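Local coordinates for protein cell division GTPase FtsZ, diverged (Clostridium botulinum C, PDB 3V3T) that belongs to the tubulin/FtsZ superfamily as a divergent, TubZ-like member, and probably builds filaments as its relatives do, at residues A[7-12]-A[18-23]; A[183-188]-A[215-220]. The protein carries 1 engineered substitution. One frame throughout, in Å; residues are numbered along the deposited sequence. Where two conformers were deposited one is given.

Contact 1: residues A[7-12]-A[18-23]; sequences IVFAPI and NIVDTL
Strand 7-11 and helix 18-23 run roughly antiparallel, their axes 145° apart and approaching to 8.6 Å, with P11 and V20 nearest along the backbones. V20 packs on both F9 and P11: CG2 of V20 meets the proline ring, 3.7 Å from P11 CB, and both its methyls reach F9 CB, V20 CG1 at 3.9 Å. With CG1 anti to the backbone N (chi1 177°), V20 turns both branches to the strand. One turn on, L23 reaches the far end of F9: its CD2 stands 3.5 Å from F9 CE2, and the two side chains cross at about a right angle. I7 CG2 rests on one face of the F9 ring, toward its rim, which helps fix how the ring is turned.

This is the first half of the beta-alpha-beta unit 7-11, 14-26, 31-36 in the Rossmann-like GTPase domain of the FtsZ family. The contact is wholly apolar and buried; V20 also packs on A32 and F34 of strand 31-36, and F9 on I93 and V95 of strand 91-97, the strands on the two sides of 7-11. On the helix itself, N18 O takes two donors from opposite faces of its plane, T22 N and T22 OG1, the hydroxyl bond being 2.9 Å long. The D21 carboxylate binds the backbone N of K46 and H47.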
ATOM      1  N   ILE A   7      -5.434  12.282  -4.379  1.00 35.44           N
ATOM      2  CA  ILE A   7      -4.495  11.190  -4.468  1.00 36.06           C
ATOM      3  C   ILE A   7      -4.205  10.891  -5.916  1.00 36.85           C
ATOM      4  O   ILE A   7      -5.123  10.857  -6.747  1.00 37.29           O
ATOM      5  CB  ILE A   7      -5.057   9.911  -3.835  1.00 34.03           C
ATOM      6  CG1 ILE A   7      -5.101  10.050  -2.314  1.00 31.51           C
ATOM      7  CG2 ILE A   7      -4.192   8.711  -4.212  1.00 29.15           C
ATOM      8  CD1 ILE A   7      -5.950   8.999  -1.636  1.00 31.85           C
ATOM      9  N   VAL A   8      -2.929  10.678  -6.224  1.00 30.49           N
ATOM     10  CA  VAL A   8      -2.557  10.112  -7.519  1.00 30.59           C
ATOM     11  C   VAL A   8      -1.722   8.879  -7.284  1.00 32.20           C
ATOM     12  O   VAL A   8      -0.767   8.910  -6.507  1.00 32.16           O
ATOM     13  CB  VAL A   8      -1.763  11.093  -8.402  1.00 31.65           C
ATOM     14  CG1 VAL A   8      -0.575  11.656  -7.646  1.00 38.26           C
ATOM     15  CG2 VAL A   8      -1.298  10.393  -9.673  1.00 29.41           C
ATOM     16  N   PHE A   9      -2.100   7.786  -7.938  1.00 32.15           N
ATOM     17  CA  PHE A   9      -1.334   6.550  -7.881  1.00 27.20           C
ATOM     18  C   PHE A   9      -0.350   6.480  -9.040  1.00 32.77           C
ATOM     19  O   PHE A   9      -0.668   6.841 -10.183  1.00 31.71           O
ATOM     20  CB  PHE A   9      -2.262   5.332  -7.940  1.00 28.07           C
ATOM     21  CG  PHE A   9      -3.049   5.108  -6.680  1.00 27.89           C
ATOM     22  CD1 PHE A   9      -2.475   4.463  -5.596  1.00 25.98           C
ATOM     23  CD2 PHE A   9      -4.353   5.542  -6.578  1.00 34.92           C
ATOM     24  CE1 PHE A   9      -3.178   4.265  -4.436  1.00 23.90           C
ATOM     25  CE2 PHE A   9      -5.072   5.334  -5.416  1.00 36.67           C
ATOM     26  CZ  PHE A   9      -4.481   4.696  -4.346  1.00 29.30           C
ATOM     27  N   ALA A  10       0.843   5.997  -8.743  1.00 28.29           N
ATOM     28  CA  ALA A  10       1.808   5.714  -9.781  1.00 32.17           C
ATOM     29  C   ALA A  10       2.199   4.250  -9.707  1.00 25.78           C
ATOM     30  O   ALA A  10       3.249   3.906  -9.164  1.00 30.95           O
ATOM     31  CB  ALA A  10       3.023   6.603  -9.629  1.00 34.41           C
ATOM     32  N   PRO A  11       1.338   3.373 -10.235  1.00 26.29           N
ATOM     33  CA  PRO A  11       1.715   1.960 -10.335  1.00 25.39           C
ATOM     34  C   PRO A  11       2.859   1.826 -11.329  1.00 31.61           C
ATOM     35  O   PRO A  11       2.885   2.529 -12.347  1.00 32.53           O
ATOM     36  CB  PRO A  11       0.452   1.291 -10.868  1.00 21.85           C
ATOM     37  CG  PRO A  11      -0.275   2.385 -11.581  1.00 24.66           C
ATOM     38  CD  PRO A  11       0.039   3.661 -10.864  1.00 26.49           C
ATOM     39  N   ILE A  12       3.807   0.950 -11.016  1.00 29.40           N
ATOM     40  CA  ILE A  12       4.974   0.747 -11.854  1.00 28.71           C
ATOM     41  C   ILE A  12       5.151  -0.745 -12.073  1.00 32.59           C
ATOM     42  O   ILE A  12       5.367  -1.503 -11.120  1.00 29.07           O
ATOM     43  CB  ILE A  12       6.251   1.343 -11.201  1.00 40.28           C
ATOM     44  CG1 ILE A  12       6.140   2.872 -11.134  1.00 31.21           C
ATOM     45  CG2 ILE A  12       7.512   0.902 -11.961  1.00 33.73           C
ATOM     46  CD1 ILE A  12       7.326   3.550 -10.543  1.00 24.03           C
ATOM     47  N   ASN A  18      -2.101  -3.760 -12.094  1.00 31.01           N
ATOM     48  CA  ASN A  18      -3.304  -4.557 -11.858  1.00 28.94           C
ATOM     49  C   ASN A  18      -4.004  -4.142 -10.575  1.00 33.19           C
ATOM     50  O   ASN A  18      -5.233  -4.139 -10.494  1.00 36.46           O
ATOM     51  CB  ASN A  18      -2.961  -6.052 -11.842  1.00 33.63           C
ATOM     52  CG  ASN A  18      -2.595  -6.577 -13.234  1.00 44.69           C
ATOM     53  OD1 ASN A  18      -2.954  -5.975 -14.253  1.00 45.43           O
ATOM     54  ND2 ASN A  18      -1.867  -7.688 -13.280  1.00 43.42           N
ATOM     55  N   ILE A  19      -3.210  -3.767  -9.577  1.00 31.59           N
ATOM     56  CA  ILE A  19      -3.752  -3.313  -8.312  1.00 29.33           C
ATOM     57  C   ILE A  19      -4.512  -2.007  -8.470  1.00 28.29           C
ATOM     58  O   ILE A  19      -5.637  -1.864  -7.990  1.00 29.06           O
ATOM     59  CB  ILE A  19      -2.641  -3.153  -7.272  1.00 32.99           C
ATOM     60  CG1 ILE A  19      -2.151  -4.541  -6.827  1.00 30.63           C
ATOM     61  CG2 ILE A  19      -3.153  -2.360  -6.075  1.00 33.31           C
ATOM     62  CD1 ILE A  19      -0.851  -4.529  -6.062  1.00 21.42           C
ATOM     63  N   VAL A  20      -3.906  -1.052  -9.161  1.00 24.99           N
ATOM     64  CA  VAL A  20      -4.548   0.243  -9.356  1.00 24.26           C
ATOM     65  C   VAL A  20      -5.723   0.162 -10.322  1.00 32.24           C
ATOM     66  O   VAL A  20      -6.745   0.811 -10.113  1.00 41.86           O
ATOM     67  CB  VAL A  20      -3.521   1.318  -9.771  1.00 28.64           C
ATOM     68  CG1 VAL A  20      -4.209   2.661 -10.053  1.00 25.72           C
ATOM     69  CG2 VAL A  20      -2.513   1.475  -8.654  1.00 22.93           C
ATOM     70  N   ASP A  21      -5.577  -0.647 -11.370  1.00 28.43           N
ATOM     71  CA  ASP A  21      -6.663  -0.906 -12.303  1.00 36.77           C
ATOM     72  C   ASP A  21      -7.865  -1.491 -11.560  1.00 40.35           C
ATOM     73  O   ASP A  21      -9.010  -1.122 -11.813  1.00 34.31           O
ATOM     74  CB  ASP A  21      -6.188  -1.892 -13.366  1.00 41.35           C
ATOM     75  CG  ASP A  21      -7.044  -1.870 -14.607  1.00 45.77           C
ATOM     76  OD1 ASP A  21      -7.636  -0.810 -14.894  1.00 50.89           O
ATOM     77  OD2 ASP A  21      -7.107  -2.908 -15.302  1.00 53.68           O
ATOM     78  N   THR A  22      -7.603  -2.413 -10.638  1.00 38.19           N
ATOM     79  CA  THR A  22      -8.679  -3.006  -9.842  1.00 37.41           C
ATOM     80  C   THR A  22      -9.351  -1.959  -8.960  1.00 37.23           C
ATOM     81  O   THR A  22     -10.575  -1.866  -8.918  1.00 43.03           O
ATOM     82  CB  THR A  22      -8.164  -4.170  -8.967  1.00 37.40           C
ATOM     83  OG1 THR A  22      -7.791  -5.257  -9.815  1.00 36.51           O
ATOM     84  CG2 THR A  22      -9.242  -4.645  -7.994  1.00 33.44           C
ATOM     85  N   LEU A  23      -8.549  -1.163  -8.259  1.00 32.44           N
ATOM     86  CA  LEU A  23      -9.103  -0.094  -7.430  1.00 34.26           C
ATOM     87  C   LEU A  23     -10.015   0.846  -8.228  1.00 38.05           C
ATOM     88  O   LEU A  23     -11.128   1.163  -7.797  1.00 35.72           O
ATOM     89  CB  LEU A  23      -7.989   0.691  -6.735  1.00 29.14           C
ATOM     90  CG  LEU A  23      -8.419   1.939  -5.957  1.00 35.22           C
ATOM     91  CD1 LEU A  23      -9.534   1.621  -4.958  1.00 31.89           C
ATOM     92  CD2 LEU A  23      -7.215   2.578  -5.253  1.00 32.75           C
TER

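Contact 2: residues A[183-188]-A[215-220]; sequences FNDFMN and ILEFDD
The C-terminal end of the long helix 172-187 packs here across strand 211-217 of the mixed sheet, I215 filling the apolar half of the contact and D185 and E217 the polar half. I215 CD1 does the touching: it lies 3.8 Å from F183 CA and 3.9 Å from F186 CB, a single methyl set against the helix between two phenylalanines. Having CG1 anti to the carbonyl carbon (chi1 -55°) and an extended chain beyond it carries that methyl up to the helix. M187 CE sits over the centre of one face of the F186 ring.

Helix and strand axes are perpendicular, 90° at 9.1 Å. In the tubulin/FtsZ fold a long central helix joins the GTPase domain to the C-terminal domain, and helix 172-187 probably corresponds to that element; strand 211-217 falls in the TubZ-like C-terminal family region.

Two residues further along the strand, E217 brings its carboxylate to that of D185, the planes 17° apart; D185 OD2 and E217 OE2 are modelled 2.4 Å apart, a separation too short to take at face value. K279 forms a salt bridge with D185 OD2 and a long, weak ion pair with E217 OE1, and its positive charge probably offsets the repulsion between the two acids.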
ATOM      1  N   PHE A 183      -8.981  -0.183   0.980  1.00 30.34           N
ATOM      2  CA  PHE A 183      -8.527   1.187   0.834  1.00 28.90           C
ATOM      3  C   PHE A 183      -9.680   2.137   0.524  1.00 35.11           C
ATOM      4  O   PHE A 183      -9.790   3.213   1.106  1.00 38.83           O
ATOM      5  CB  PHE A 183      -7.462   1.287  -0.254  1.00 25.69           C
ATOM      6  CG  PHE A 183      -6.816   2.618  -0.313  1.00 33.79           C
ATOM      7  CD1 PHE A 183      -5.787   2.935   0.562  1.00 27.55           C
ATOM      8  CD2 PHE A 183      -7.229   3.563  -1.239  1.00 25.45           C
ATOM      9  CE1 PHE A 183      -5.173   4.190   0.503  1.00 24.11           C
ATOM     10  CE2 PHE A 183      -6.621   4.801  -1.298  1.00 29.77           C
ATOM     11  CZ  PHE A 183      -5.588   5.110  -0.419  1.00 23.59           C
ATOM     12  N   ASN A 184     -10.536   1.739  -0.402  1.00 29.81           N
ATOM     13  CA  ASN A 184     -11.696   2.543  -0.724  1.00 35.39           C
ATOM     14  C   ASN A 184     -12.666   2.671   0.462  1.00 37.19           C
ATOM     15  O   ASN A 184     -13.241   3.740   0.692  1.00 42.61           O
ATOM     16  CB  ASN A 184     -12.395   2.001  -1.973  1.00 34.52           C
ATOM     17  CG  ASN A 184     -13.477   2.921  -2.470  1.00 47.28           C
ATOM     18  OD1 ASN A 184     -13.208   4.054  -2.887  1.00 37.68           O
ATOM     19  ND2 ASN A 184     -14.716   2.448  -2.428  1.00 40.16           N
ATOM     20  N   ASP A 185     -12.839   1.594   1.227  1.00 37.49           N
ATOM     21  CA  ASP A 185     -13.665   1.662   2.438  1.00 41.76           C
ATOM     22  C   ASP A 185     -13.057   2.649   3.420  1.00 41.76           C
ATOM     23  O   ASP A 185     -13.761   3.449   4.029  1.00 36.41           O
ATOM     24  CB  ASP A 185     -13.787   0.293   3.102  1.00 45.38           C
ATOM     25  CG  ASP A 185     -14.704  -0.637   2.345  1.00 50.77           C
ATOM     26  OD1 ASP A 185     -15.447  -0.157   1.458  1.00 50.34           O
ATOM     27  OD2 ASP A 185     -14.679  -1.845   2.639  1.00 49.64           O
ATOM     28  N   PHE A 186     -11.734   2.589   3.554  1.00 32.90           N
ATOM     29  CA  PHE A 186     -10.993   3.530   4.382  1.00 30.30           C
ATOM     30  C   PHE A 186     -11.300   4.985   3.979  1.00 34.07           C
ATOM     31  O   PHE A 186     -11.716   5.794   4.806  1.00 38.70           O
ATOM     32  CB  PHE A 186      -9.501   3.171   4.315  1.00 30.57           C
ATOM     33  CG  PHE A 186      -8.577   4.271   4.712  1.00 29.76           C
ATOM     34  CD1 PHE A 186      -8.872   5.100   5.769  1.00 28.90           C
ATOM     35  CD2 PHE A 186      -7.382   4.455   4.028  1.00 32.88           C
ATOM     36  CE1 PHE A 186      -8.002   6.105   6.126  1.00 30.85           C
ATOM     37  CE2 PHE A 186      -6.509   5.450   4.389  1.00 29.56           C
ATOM     38  CZ  PHE A 186      -6.817   6.278   5.438  1.00 25.56           C
ATOM     39  N   MET A 187     -11.154   5.300   2.697  1.00 31.42           N
ATOM     40  CA  MET A 187     -11.504   6.629   2.199  1.00 33.17           C
ATOM     41  C   MET A 187     -12.982   7.005   2.376  1.00 45.35           C
ATOM     42  O   MET A 187     -13.325   8.183   2.352  1.00 38.36           O
ATOM     43  CB  MET A 187     -11.123   6.748   0.724  1.00 32.95           C
ATOM     44  CG  MET A 187      -9.641   6.579   0.457  1.00 33.46           C
ATOM     45  SD  MET A 187      -8.675   7.907   1.216  1.00 39.80           S
ATOM     46  CE  MET A 187      -8.475   7.323   2.887  1.00 82.95           C
ATOM     47  N   ASN A 188     -13.865   6.024   2.536  1.00 45.22           N
ATOM     48  CA  ASN A 188     -15.292   6.342   2.699  1.00 43.20           C
ATOM     49  C   ASN A 188     -15.768   6.560   4.142  1.00 48.76           C
ATOM     50  O   ASN A 188     -16.969   6.685   4.374  1.00 56.47           O
ATOM     51  CB  ASN A 188     -16.173   5.263   2.062  1.00 45.43           C
ATOM     52  CG  ASN A 188     -16.154   5.304   0.553  1.00 47.49           C
ATOM     53  OD1 ASN A 188     -15.894   6.346  -0.060  1.00 45.17           O
ATOM     54  ND2 ASN A 188     -16.451   4.168  -0.063  1.00 49.94           N
ATOM     55  N   ILE A 215      -5.108  -1.784   7.352  1.00 24.38           N
ATOM     56  CA  ILE A 215      -6.555  -1.582   7.350  1.00 27.84           C
ATOM     57  C   ILE A 215      -7.217  -2.911   7.679  1.00 30.80           C
ATOM     58  O   ILE A 215      -6.916  -3.917   7.040  1.00 32.78           O
ATOM     59  CB  ILE A 215      -7.057  -1.101   5.956  1.00 30.61           C
ATOM     60  CG1 ILE A 215      -6.300   0.149   5.507  1.00 25.03           C
ATOM     61  CG2 ILE A 215      -8.570  -0.864   5.970  1.00 30.54           C
ATOM     62  CD1 ILE A 215      -6.624   0.597   4.095  1.00 29.60           C
ATOM     63  N   LEU A 216      -8.107  -2.920   8.670  1.00 28.52           N
ATOM     64  CA  LEU A 216      -8.811  -4.144   9.066  1.00 33.48           C
ATOM     65  C   LEU A 216     -10.316  -3.978   9.017  1.00 36.27           C
ATOM     66  O   LEU A 216     -10.845  -2.963   9.450  1.00 46.18           O
ATOM     67  CB  LEU A 216      -8.441  -4.545  10.493  1.00 29.69           C
ATOM     68  CG  LEU A 216      -6.950  -4.759  10.782  1.00 31.91           C
ATOM     69  CD1 LEU A 216      -6.710  -4.850  12.291  1.00 31.93           C
ATOM     70  CD2 LEU A 216      -6.443  -6.006  10.074  1.00 28.75           C
ATOM     71  N   GLU A 217     -11.010  -4.986   8.504  1.00 38.56           N
ATOM     72  CA  GLU A 217     -12.451  -5.055   8.668  1.00 37.57           C
ATOM     73  C   GLU A 217     -12.855  -6.318   9.441  1.00 47.38           C
ATOM     74  O   GLU A 217     -12.281  -7.391   9.255  1.00 45.91           O
ATOM     75  CB  GLU A 217     -13.164  -4.923   7.322  1.00 37.74           C
ATOM     76  CG  GLU A 217     -13.061  -3.507   6.747  1.00 38.94           C
ATOM     77  CD  GLU A 217     -13.743  -3.344   5.404  1.00 42.45           C
ATOM     78  OE1 GLU A 217     -14.374  -4.302   4.926  1.00 48.89           O
ATOM     79  OE2 GLU A 217     -13.651  -2.246   4.816  1.00 50.98           O
ATOM     80  N   PHE A 218     -13.834  -6.177  10.326  1.00 49.63           N
ATOM     81  CA  PHE A 218     -14.216  -7.276  11.193  1.00 45.36           C
ATOM     82  C   PHE A 218     -15.717  -7.471  11.292  1.00 60.65           C
ATOM     83  O   PHE A 218     -16.498  -6.558  11.007  1.00 55.87           O
ATOM     84  CB  PHE A 218     -13.611  -7.114  12.587  1.00 44.36           C
ATOM     85  CG  PHE A 218     -14.117  -5.919  13.342  1.00 46.97           C
ATOM     86  CD1 PHE A 218     -15.141  -6.051  14.269  1.00 51.15           C
ATOM     87  CD2 PHE A 218     -13.543  -4.666  13.151  1.00 49.43           C
ATOM     88  CE1 PHE A 218     -15.605  -4.948  14.985  1.00 49.92           C
ATOM     89  CE2 PHE A 218     -13.988  -3.564  13.855  1.00 40.09           C
ATOM     90  CZ  PHE A 218     -15.025  -3.704  14.780  1.00 52.95           C
ATOM     91  N   ASP A 219     -16.091  -8.677  11.716  1.00 64.74           N
ATOM     92  CA  ASP A 219     -17.480  -9.104  11.780  0.65 67.44           C
ATOM     93  C   ASP A 219     -18.268  -8.383  12.868  1.00 68.15           C
ATOM     94  O   ASP A 219     -17.828  -8.308  14.015  1.00 63.38           O
ATOM     95  CB  ASP A 219     -17.535 -10.611  12.030  0.65 73.88           C
ATOM     96  CG  ASP A 219     -18.937 -11.164  11.945  0.65 76.32           C
ATOM     97  OD1 ASP A 219     -19.894 -10.365  11.926  0.65 73.32           O
ATOM     98  OD2 ASP A 219     -19.078 -12.403  11.902  0.65 82.73           O
ATOM     99  N   ASP A 220     -19.439  -7.871  12.498  1.00 75.92           N
ATOM    100  CA  ASP A 220     -20.324  -7.202  13.443  0.56 82.11           C
ATOM    101  C   ASP A 220     -20.845  -8.193  14.478  1.00 91.97           C
ATOM    102  O   ASP A 220     -21.384  -7.800  15.512  1.00100.99           O
ATOM    103  CB  ASP A 220     -21.505  -6.556  12.708  0.56 82.38           C
ATOM    104  CG  ASP A 220     -22.370  -7.576  11.981  0.56 83.37           C
ATOM    105  OD1 ASP A 220     -21.807  -8.499  11.357  0.56 83.71           O
ATOM    106  OD2 ASP A 220     -23.613  -7.459  12.035  0.56 83.86           O
TER

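Following the chain from the N terminus, contact 1 closes first, over a five-residue gap made mostly of the first turn of helix 14-26. The chain then runs through strands 31-36 to 160-165 and their helices to reach helix 172-187, and contact 2 closes a second loop of 26 residues that takes in helix 200-208. The two loops lie in series, neither enclosing nor crossing the other. Their centres are 18 Å apart, yet they touch: F183 CE2 lies 3.7 Å from F9 CZ, and F183 also packs on I7 and L23. Helix 172-187 thereby bridges the first beta-alpha-beta unit and strand 211-217, two distant places on one continuous sheet.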